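Local atomic coordinates of enoyl-CoA hydratase (Mycobacterium avium subsp. paratuberculosis, PDB entry 4LK5), a protein that probably catalyses the addition of water to the double bond of 2-enoyl-CoA thioesters. Residues D218-E221 and A222-K226; S233-A236 and V237-K241; A278-Q282 and Q283-P287. All blocks are in the same frame, centred on the assembly; numbering follows the deposited sequence.

Interaction 1 of 3, residues D218-E221 and A222-K226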
ATOM      1  N   ASP C 218       8.194  27.764  10.395  1.00 55.18           N
ATOM      2  CA  ASP C 218       9.044  28.439  11.399  1.00 59.67           C
ATOM      3  C   ASP C 218       9.646  27.461  12.443  1.00 51.27           C
ATOM      4  O   ASP C 218      10.723  27.715  12.982  1.00 50.17           O
ATOM      5  CB  ASP C 218       8.325  29.656  12.042  1.00 65.15           C
ATOM      6  CG  ASP C 218       7.049  29.280  12.783  1.00 73.87           C
ATOM      7  OD1 ASP C 218       6.736  28.075  12.912  1.00 90.37           O
ATOM      8  OD2 ASP C 218       6.350  30.199  13.249  1.00 78.48           O
ATOM      9  N   GLU C 219       8.973  26.335  12.686  1.00 52.50           N
ATOM     10  CA  GLU C 219       9.498  25.243  13.554  1.00 54.54           C
ATOM     11  C   GLU C 219      10.308  24.131  12.835  1.00 53.17           C
ATOM     12  O   GLU C 219      10.998  23.328  13.497  1.00 48.99           O
ATOM     13  CB  GLU C 219       8.336  24.621  14.341  1.00 61.28           C
ATOM     14  CG  GLU C 219       7.648  25.618  15.282  1.00 64.10           C
ATOM     15  CD  GLU C 219       6.217  25.250  15.587  1.00 69.63           C
ATOM     16  OE1 GLU C 219       6.000  24.173  16.179  1.00 74.30           O
ATOM     17  OE2 GLU C 219       5.308  26.033  15.234  1.00 71.46           O
ATOM     18  N   PHE C 220      10.263  24.104  11.495  1.00 52.23           N
ATOM     19  CA  PHE C 220      10.905  23.027  10.700  1.00 52.73           C
ATOM     20  C   PHE C 220      12.352  22.662  11.034  1.00 48.76           C
ATOM     21  O   PHE C 220      12.646  21.497  11.240  1.00 50.43           O
ATOM     22  CB  PHE C 220      10.821  23.317   9.198  1.00 52.98           C
ATOM     23  CG  PHE C 220      11.209  22.143   8.340  1.00 56.76           C
ATOM     24  CD1 PHE C 220      10.460  20.972   8.375  1.00 53.88           C
ATOM     25  CD2 PHE C 220      12.318  22.205   7.495  1.00 56.91           C
ATOM     26  CE1 PHE C 220      10.802  19.892   7.602  1.00 54.86           C
ATOM     27  CE2 PHE C 220      12.664  21.119   6.719  1.00 62.03           C
ATOM     28  CZ  PHE C 220      11.905  19.958   6.773  1.00 60.95           C
ATOM     29  N   GLU C 221      13.257  23.632  11.055  1.00 53.45           N
ATOM     30  CA  GLU C 221      14.686  23.314  11.252  1.00 58.31           C
ATOM     31  C   GLU C 221      14.954  22.681  12.612  1.00 53.62           C
ATOM     32  O   GLU C 221      15.671  21.700  12.713  1.00 54.43           O
ATOM     33  CB  GLU C 221      15.588  24.530  10.993  1.00 59.35           C
ATOM     34  CG  GLU C 221      15.850  24.752   9.503  1.00 65.68           C
ATOM     35  CD  GLU C 221      16.769  25.939   9.187  1.00 73.16           C
ATOM     36  OE1 GLU C 221      17.375  26.551  10.111  1.00 73.76           O
ATOM     37  OE2 GLU C 221      16.882  26.270   7.987  1.00 68.08           O
ATOM     38  N   ALA C 222      14.321  23.204  13.644  1.00 56.40           N
ATOM     39  CA  ALA C 222      14.525  22.694  15.005  1.00 55.05           C
ATOM     40  C   ALA C 222      14.015  21.276  15.123  1.00 52.93           C
ATOM     41  O   ALA C 222      14.625  20.443  15.783  1.00 51.64           O
ATOM     42  CB  ALA C 222      13.812  23.588  16.022  1.00 51.98           C
ATOM     43  N   GLU C 223      12.870  21.017  14.495  1.00 53.46           N
ATOM     44  CA  GLU C 223      12.267  19.692  14.544  1.00 50.19           C
ATOM     45  C   GLU C 223      13.112  18.627  13.836  1.00 50.07           C
ATOM     46  O   GLU C 223      13.327  17.523  14.361  1.00 50.25           O
ATOM     47  CB  GLU C 223      10.870  19.742  13.973  1.00 50.77           C
ATOM     48  CG  GLU C 223       9.875  20.267  14.977  1.00 55.64           C
ATOM     49  CD  GLU C 223       9.868  19.434  16.263  1.00 62.70           C
ATOM     50  OE1 GLU C 223      10.177  18.206  16.253  1.00 70.36           O
ATOM     51  OE2 GLU C 223       9.553  20.010  17.308  1.00 62.50           O
ATOM     52  N   VAL C 224      13.617  18.971  12.663  1.00 44.61           N
ATOM     53  CA  VAL C 224      14.506  18.070  11.964  1.00 43.41           C
ATOM     54  C   VAL C 224      15.567  17.678  12.947  1.00 42.35           C
ATOM     55  O   VAL C 224      15.767  16.500  13.186  1.00 45.11           O
ATOM     56  CB  VAL C 224      15.085  18.697  10.664  1.00 40.06           C
ATOM     57  CG1 VAL C 224      16.244  17.893  10.115  1.00 38.73           C
ATOM     58  CG2 VAL C 224      13.983  18.793   9.633  1.00 39.08           C
ATOM     59  N   ASP C 225      16.181  18.669  13.590  1.00 47.63           N
ATOM     60  CA  ASP C 225      17.296  18.410  14.531  1.00 44.14           C
ATOM     61  C   ASP C 225      16.961  17.450  15.648  1.00 38.05           C
ATOM     62  O   ASP C 225      17.740  16.572  15.955  1.00 40.78           O
ATOM     63  CB  ASP C 225      17.791  19.707  15.122  1.00 46.82           C
ATOM     64  CG  ASP C 225      18.319  20.637  14.076  1.00 50.04           C
ATOM     65  OD1 ASP C 225      18.683  20.161  12.977  1.00 52.25           O
ATOM     66  OD2 ASP C 225      18.348  21.852  14.351  1.00 58.34           O
ATOM     67  N   LYS C 226      15.789  17.595  16.234  1.00 40.50           N
ATOM     68  CA  LYS C 226      15.317  16.622  17.239  1.00 46.49           C
ATOM     69  C   LYS C 226      15.236  15.174  16.706  1.00 46.07           C
ATOM     70  O   LYS C 226      15.630  14.230  17.406  1.00 49.89           O
ATOM     71  CB  LYS C 226      13.951  17.056  17.806  1.00 47.56           C
ATOM     72  CG  LYS C 226      14.042  18.210  18.795  1.00 48.15           C
ATOM     73  CD  LYS C 226      12.706  18.928  18.947  1.00 53.80           C
ATOM     74  CE  LYS C 226      12.925  20.354  19.429  1.00 59.24           C
ATOM     75  NZ  LYS C 226      11.850  21.290  19.004  1.00 62.21           N
TER
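The CG2 methyl of Val224 rests over one face of the Phe220 ring; Val135 and Tyr215 also touch the Phe220 side chain. CG2 of Val224 lies 3.9 Å from the centroid of the Phe220 ring, 18° off its normal and displaced toward the rim, so that CZ of Phe220 is the ring atom nearest to that methyl, at 3.7 Å. This is a CH-pi contact between residues four apart on helix 217-233. With chi1 at -169°, CG of Phe220 stands opposite its backbone N and the ring swings back beside the carbonyl, to where CG2 of Val224 comes down. The carboxylate of Glu223 is reached from above its plane by Lys226: NZ of Lys226 forms a salt bridge with OE2 of Glu223 at 3.1 Å. The Glu223 chain is bent at chi2, and its CB and CG both pack against O of Glu219. The backbone bonds run i to i+4, from N of Glu223, Val224 and Asp225 to O of Glu219, Phe220 and Glu221. Asp225 folds its carboxylate back toward that last carbonyl, acceptor facing acceptor, a placement that probably costs some electrostatic energy. The helix is thus amphipathic here: Phe220 and Val224 supply an apolar face turned toward strands 132-136 and 213-215, while Glu221 and Asp225 lie on one flank and Glu223 and Lys226, with Glu219 near by, on another, where the salt bridge probably offsets part of the negative charge.

Interaction 2 of 3, residues S233-A236 and V237-K241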
ATOM      1  N   SER C 233      20.864   8.821  18.895  1.00 43.99           N
ATOM      2  CA  SER C 233      20.906   8.238  20.220  1.00 47.56           C
ATOM      3  C   SER C 233      20.451   6.799  20.210  1.00 48.64           C
ATOM      4  O   SER C 233      20.666   6.091  21.184  1.00 55.52           O
ATOM      5  CB  SER C 233      20.000   9.028  21.169  1.00 47.29           C
ATOM      6  OG  SER C 233      19.461   8.120  22.109  1.00 54.67           O
ATOM      7  N   GLY C 234      19.744   6.389  19.149  1.00 48.22           N
ATOM      8  CA  GLY C 234      19.253   5.029  19.024  1.00 43.32           C
ATOM      9  C   GLY C 234      20.345   3.976  18.790  1.00 43.28           C
ATOM     10  O   GLY C 234      21.497   4.287  18.481  1.00 43.55           O
ATOM     11  N   PRO C 235      19.977   2.694  18.899  1.00 40.94           N
ATOM     12  CA  PRO C 235      20.906   1.592  18.610  1.00 40.71           C
ATOM     13  C   PRO C 235      21.144   1.416  17.120  1.00 43.81           C
ATOM     14  O   PRO C 235      20.183   1.249  16.382  1.00 50.98           O
ATOM     15  CB  PRO C 235      20.176   0.379  19.148  1.00 39.54           C
ATOM     16  CG  PRO C 235      18.736   0.747  19.152  1.00 39.74           C
ATOM     17  CD  PRO C 235      18.591   2.237  19.064  1.00 38.43           C
ATOM     18  N   ALA C 236      22.406   1.434  16.692  1.00 47.09           N
ATOM     19  CA  ALA C 236      22.766   1.532  15.271  1.00 44.57           C
ATOM     20  C   ALA C 236      22.530   0.244  14.478  1.00 47.82           C
ATOM     21  O   ALA C 236      22.174   0.307  13.288  1.00 44.19           O
ATOM     22  CB  ALA C 236      24.211   1.984  15.115  1.00 38.84           C
ATOM     23  N   VAL C 237      22.732  -0.901  15.133  1.00 45.02           N
ATOM     24  CA  VAL C 237      22.621  -2.203  14.468  1.00 48.50           C
ATOM     25  C   VAL C 237      21.157  -2.682  14.402  1.00 48.02           C
ATOM     26  O   VAL C 237      20.737  -3.319  13.415  1.00 50.50           O
ATOM     27  CB  VAL C 237      23.528  -3.268  15.150  1.00 48.09           C
ATOM     28  CG1 VAL C 237      23.529  -4.580  14.376  1.00 42.53           C
ATOM     29  CG2 VAL C 237      24.955  -2.748  15.249  1.00 49.15           C
ATOM     30  N   ALA C 238      20.371  -2.373  15.426  1.00 42.32           N
ATOM     31  CA  ALA C 238      18.958  -2.704  15.381  1.00 42.02           C
ATOM     32  C   ALA C 238      18.301  -1.885  14.264  1.00 42.10           C
ATOM     33  O   ALA C 238      17.548  -2.416  13.454  1.00 35.13           O
ATOM     34  CB  ALA C 238      18.311  -2.430  16.710  1.00 39.17           C
ATOM     35  N   PHE C 239      18.644  -0.594  14.229  1.00 42.92           N
ATOM     36  CA  PHE C 239      18.223   0.319  13.169  1.00 39.94           C
ATOM     37  C   PHE C 239      18.591  -0.189  11.777  1.00 43.74           C
ATOM     38  O   PHE C 239      17.752  -0.123  10.850  1.00 34.85           O
ATOM     39  CB  PHE C 239      18.841   1.710  13.366  1.00 35.78           C
ATOM     40  CG  PHE C 239      18.098   2.595  14.357  1.00 38.24           C
ATOM     41  CD1 PHE C 239      16.829   2.263  14.839  1.00 38.10           C
ATOM     42  CD2 PHE C 239      18.672   3.796  14.801  1.00 36.03           C
ATOM     43  CE1 PHE C 239      16.155   3.107  15.713  1.00 38.02           C
ATOM     44  CE2 PHE C 239      17.997   4.631  15.663  1.00 34.95           C
ATOM     45  CZ  PHE C 239      16.736   4.290  16.125  1.00 36.64           C
ATOM     46  N   ALA C 240      19.847  -0.647  11.631  1.00 42.39           N
ATOM     47  CA  ALA C 240      20.350  -1.089  10.330  1.00 44.11           C
ATOM     48  C   ALA C 240      19.499  -2.268   9.859  1.00 45.06           C
ATOM     49  O   ALA C 240      18.958  -2.252   8.760  1.00 53.09           O
ATOM     50  CB  ALA C 240      21.813  -1.512  10.411  1.00 40.31           C
ATOM     51  N   LYS C 241      19.399  -3.276  10.709  1.00 37.43           N
ATOM     52  CA  LYS C 241      18.662  -4.454  10.401  1.00 37.99           C
ATOM     53  C   LYS C 241      17.165  -4.202  10.190  1.00 37.93           C
ATOM     54  O   LYS C 241      16.512  -4.803   9.323  1.00 34.94           O
ATOM     55  CB  LYS C 241      18.873  -5.447  11.514  1.00 40.05           C
ATOM     56  CG  LYS C 241      20.252  -6.064  11.491  1.00 41.01           C
ATOM     57  CD  LYS C 241      20.244  -7.281  12.406  1.00 43.73           C
ATOM     58  CE  LYS C 241      21.642  -7.694  12.824  1.00 42.30           C
ATOM     59  NZ  LYS C 241      22.416  -8.265  11.705  1.00 44.53           N
TER
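Pro235 and Phe239 meet at about a right angle, the proline ring presenting CD to one face of the phenyl ring. CD of Pro235 lies 4.2 Å from the centroid of the Phe239 ring, 15° off the normal, a CH-pi contact offset toward the rim, with CZ of Phe239 as the closest ring atom to CD at 4.0 Å. Gly234 comes to the same ring obliquely: CE2 of Phe239 is 3.6 Å from CA of Gly234, and the lack of a side chain at the glycine makes room for the ring to come so near. The phenyl ring is laid back along the incoming chain because CG of Phe239 stands opposite its own carbonyl carbon (chi1 -82°), which also puts CG of Phe239 3.2 Å from O of Pro235. That carbonyl is shared: N of Phe239 donates to O of Pro235 at 3.2 Å. Pro235 occupies the N-cap position, and its bond to Phe239 opens the ladder of the helix. N of Ala240 then bonds to O of Ala236 at 3.0 Å, and CB of Ala240 packs on the same oxygen. The neighbouring atom of the proline ring, CG of Pro235, touches CB of Ala238 at 4.0 Å. The second subunit also closes on this turn, its Asp273 packing on Pro235 and its Thr167 on Phe239. Within the chain, the whole forms the turn where helix 217-233 gives way to helix 236-250. Ala236 packs on Lys81, just before strand 82-87, while Phe239 and Ala240 reach Pro131 and Pro129 in the loop between helix 113-127 and strand 132-136.

Interaction 3 of 3, residues A278-Q282 and Q283-P287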
ATOM      1  N   ALA C 278      10.349  20.040 -22.649  1.00 46.75           N
ATOM      2  CA  ALA C 278      11.332  20.801 -21.902  1.00 48.60           C
ATOM      3  C   ALA C 278      11.344  22.210 -22.420  1.00 47.73           C
ATOM      4  O   ALA C 278      11.369  23.168 -21.646  1.00 52.66           O
ATOM      5  CB  ALA C 278      12.714  20.179 -22.014  1.00 49.76           C
ATOM      6  N   THR C 279      11.323  22.331 -23.735  1.00 49.13           N
ATOM      7  CA  THR C 279      11.229  23.636 -24.368  1.00 54.62           C
ATOM      8  C   THR C 279       9.999  24.353 -23.811  1.00 51.23           C
ATOM      9  O   THR C 279      10.097  25.470 -23.331  1.00 44.47           O
ATOM     10  CB  THR C 279      11.123  23.505 -25.908  1.00 55.15           C
ATOM     11  OG1 THR C 279      12.222  22.719 -26.402  1.00 53.34           O
ATOM     12  CG2 THR C 279      11.134  24.877 -26.566  1.00 56.60           C
ATOM     13  N   ALA C 280       8.847  23.691 -23.863  1.00 50.68           N
ATOM     14  CA  ALA C 280       7.601  24.323 -23.436  1.00 51.01           C
ATOM     15  C   ALA C 280       7.658  24.736 -21.981  1.00 53.09           C
ATOM     16  O   ALA C 280       7.130  25.791 -21.619  1.00 58.62           O
ATOM     17  CB  ALA C 280       6.387  23.433 -23.708  1.00 48.73           C
ATOM     18  N   PHE C 281       8.313  23.933 -21.145  1.00 53.31           N
ATOM     19  CA  PHE C 281       8.502  24.317 -19.749  1.00 47.92           C
ATOM     20  C   PHE C 281       9.458  25.519 -19.640  1.00 46.33           C
ATOM     21  O   PHE C 281       9.239  26.428 -18.853  1.00 50.95           O
ATOM     22  CB  PHE C 281       8.995  23.124 -18.911  1.00 45.38           C
ATOM     23  CG  PHE C 281       9.523  23.518 -17.551  1.00 42.41           C
ATOM     24  CD1 PHE C 281      10.830  23.931 -17.399  1.00 39.37           C
ATOM     25  CD2 PHE C 281       8.704  23.470 -16.426  1.00 46.19           C
ATOM     26  CE1 PHE C 281      11.323  24.310 -16.156  1.00 43.21           C
ATOM     27  CE2 PHE C 281       9.184  23.838 -15.179  1.00 45.15           C
ATOM     28  CZ  PHE C 281      10.498  24.284 -15.046  1.00 42.83           C
ATOM     29  N   GLN C 282      10.546  25.495 -20.400  1.00 49.66           N
ATOM     30  CA  GLN C 282      11.499  26.631 -20.466  1.00 48.41           C
ATOM     31  C   GLN C 282      10.782  27.914 -20.876  1.00 44.95           C
ATOM     32  O   GLN C 282      11.011  28.966 -20.311  1.00 42.47           O
ATOM     33  CB  GLN C 282      12.619  26.320 -21.457  1.00 48.20           C
ATOM     34  CG  GLN C 282      13.765  25.521 -20.854  1.00 51.22           C
ATOM     35  CD  GLN C 282      14.639  24.848 -21.897  1.00 56.82           C
ATOM     36  OE1 GLN C 282      14.332  24.898 -23.076  1.00 60.76           O
ATOM     37  NE2 GLN C 282      15.739  24.212 -21.460  1.00 62.37           N
ATOM     38  N   GLN C 283       9.862  27.783 -21.821  1.00 45.80           N
ATOM     39  CA  GLN C 283       9.120  28.906 -22.361  1.00 49.52           C
ATOM     40  C   GLN C 283       7.892  29.237 -21.511  1.00 48.45           C
ATOM     41  O   GLN C 283       7.121  30.126 -21.881  1.00 47.58           O
ATOM     42  CB  GLN C 283       8.693  28.637 -23.830  1.00 50.51           C
ATOM     43  CG  GLN C 283       9.825  28.487 -24.852  1.00 53.39           C
ATOM     44  CD  GLN C 283      10.707  29.703 -24.932  1.00 57.57           C
ATOM     45  OE1 GLN C 283      10.253  30.784 -25.310  1.00 72.55           O
ATOM     46  NE2 GLN C 283      11.971  29.547 -24.583  1.00 61.13           N
ATOM     47  N   ARG C 284       7.709  28.561 -20.375  1.00 46.92           N
ATOM     48  CA  ARG C 284       6.448  28.704 -19.604  1.00 48.80           C
ATOM     49  C   ARG C 284       5.216  28.673 -20.514  1.00 47.53           C
ATOM     50  O   ARG C 284       4.444  29.613 -20.567  1.00 44.41           O
ATOM     51  CB  ARG C 284       6.470  29.988 -18.773  1.00 47.28           C
ATOM     52  CG  ARG C 284       7.496  29.902 -17.658  1.00 47.16           C
ATOM     53  CD  ARG C 284       7.568  31.177 -16.844  1.00 50.06           C
ATOM     54  NE  ARG C 284       7.821  30.884 -15.439  1.00 56.83           N
ATOM     55  CZ  ARG C 284       6.885  30.584 -14.532  1.00 53.29           C
ATOM     56  NH1 ARG C 284       5.580  30.542 -14.848  1.00 51.31           N
ATOM     57  NH2 ARG C 284       7.261  30.340 -13.287  1.00 51.69           N
ATOM     58  N   ARG C 285       5.074  27.577 -21.247  1.00 52.76           N
ATOM     59  CA  ARG C 285       4.142  27.471 -22.363  1.00 55.58           C
ATOM     60  C   ARG C 285       3.521  26.091 -22.331  1.00 51.60           C
ATOM     61  O   ARG C 285       4.156  25.183 -21.833  1.00 50.25           O
ATOM     62  CB  ARG C 285       4.933  27.635 -23.657  1.00 64.44           C
ATOM     63  CG  ARG C 285       4.097  27.909 -24.891  1.00 74.07           C
ATOM     64  CD  ARG C 285       4.964  27.947 -26.151  1.00 76.04           C
ATOM     65  NE  ARG C 285       5.383  26.611 -26.584  1.00 75.37           N
ATOM     66  CZ  ARG C 285       6.637  26.231 -26.823  1.00 72.83           C
ATOM     67  NH1 ARG C 285       7.653  27.080 -26.693  1.00 72.38           N
ATOM     68  NH2 ARG C 285       6.875  24.981 -27.211  1.00 66.47           N
ATOM     69  N   THR C 286       2.305  25.926 -22.865  1.00 51.96           N
ATOM     70  CA  THR C 286       1.667  24.597 -22.967  1.00 52.25           C
ATOM     71  C   THR C 286       2.334  23.781 -24.079  1.00 49.22           C
ATOM     72  O   THR C 286       2.537  24.315 -25.157  1.00 49.95           O
ATOM     73  CB  THR C 286       0.136  24.674 -23.230  1.00 53.05           C
ATOM     74  OG1 THR C 286      -0.522  25.044 -22.020  1.00 52.85           O
ATOM     75  CG2 THR C 286      -0.443  23.305 -23.680  1.00 52.50           C
ATOM     76  N   PRO C 287       2.670  22.493 -23.812  1.00 51.55           N
ATOM     77  CA  PRO C 287       3.237  21.663 -24.857  1.00 51.40           C
ATOM     78  C   PRO C 287       2.196  21.162 -25.823  1.00 54.16           C
ATOM     79  O   PRO C 287       1.031  21.034 -25.459  1.00 56.50           O
ATOM     80  CB  PRO C 287       3.826  20.483 -24.078  1.00 52.49           C
ATOM     81  CG  PRO C 287       3.023  20.382 -22.833  1.00 49.09           C
ATOM     82  CD  PRO C 287       2.734  21.813 -22.493  1.00 51.29           C
TER
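From its CB, 3.5 Å from O of Ala280, the Arg285 side chain folds back along the last turn of helix 272-282. CG lies opposite the backbone N (chi1 -165°), and a bend at chi3 turns the guanidinium in toward the helix. There CZ of Arg285 stands 4.0 Å from CA of Ala280, and this alanine backs one face of the flat group. NH2 of Arg285 is 3.9 Å from CB of Ala280 and has a long, weak ion pair with Glu276. NH1 of Arg285 has CG2 of Thr279 at the guanidinium edge, 4.1 Å away; the Thr279 hydroxyl is hydrogen-bonded to Val275. Ala280 also receives Pro287, CB of Ala280 to CB of Pro287 measuring 3.9 Å. The backbone closes the turn: N of Arg285 bonds to O of Ala280 at 2.7 Å, and N of Arg284 to O of Phe281 at 3.0 Å. Arg284, with a positive phi of 44°, is where the chain leaves the helix. Such paired bonds back into the last turn, the outer one from Arg285 to Ala280 and the inner one from Arg284 to Phe281, are the Schellman motif, the C-terminal cap of a helix.

In the fold
From the N terminus, the chain leaves strand 213-215 and enters helix 217-233, whose first turns hold interaction 1 and face the main sheet. At the far end of that helix comes interaction 2, the short turn that starts helix 236-250 beside the second subunit; the centres of the two contacts are about 22 Å apart. After helices 236-250 and 254-269, interaction 3 ends helix 272-282, its centre about 46 Å from that of interaction 2 and across the middle of the chain. None closes a long loop, and they follow in series without nesting or crossing. Together they mark the first turns of one helix, the start of the next and the end of the last.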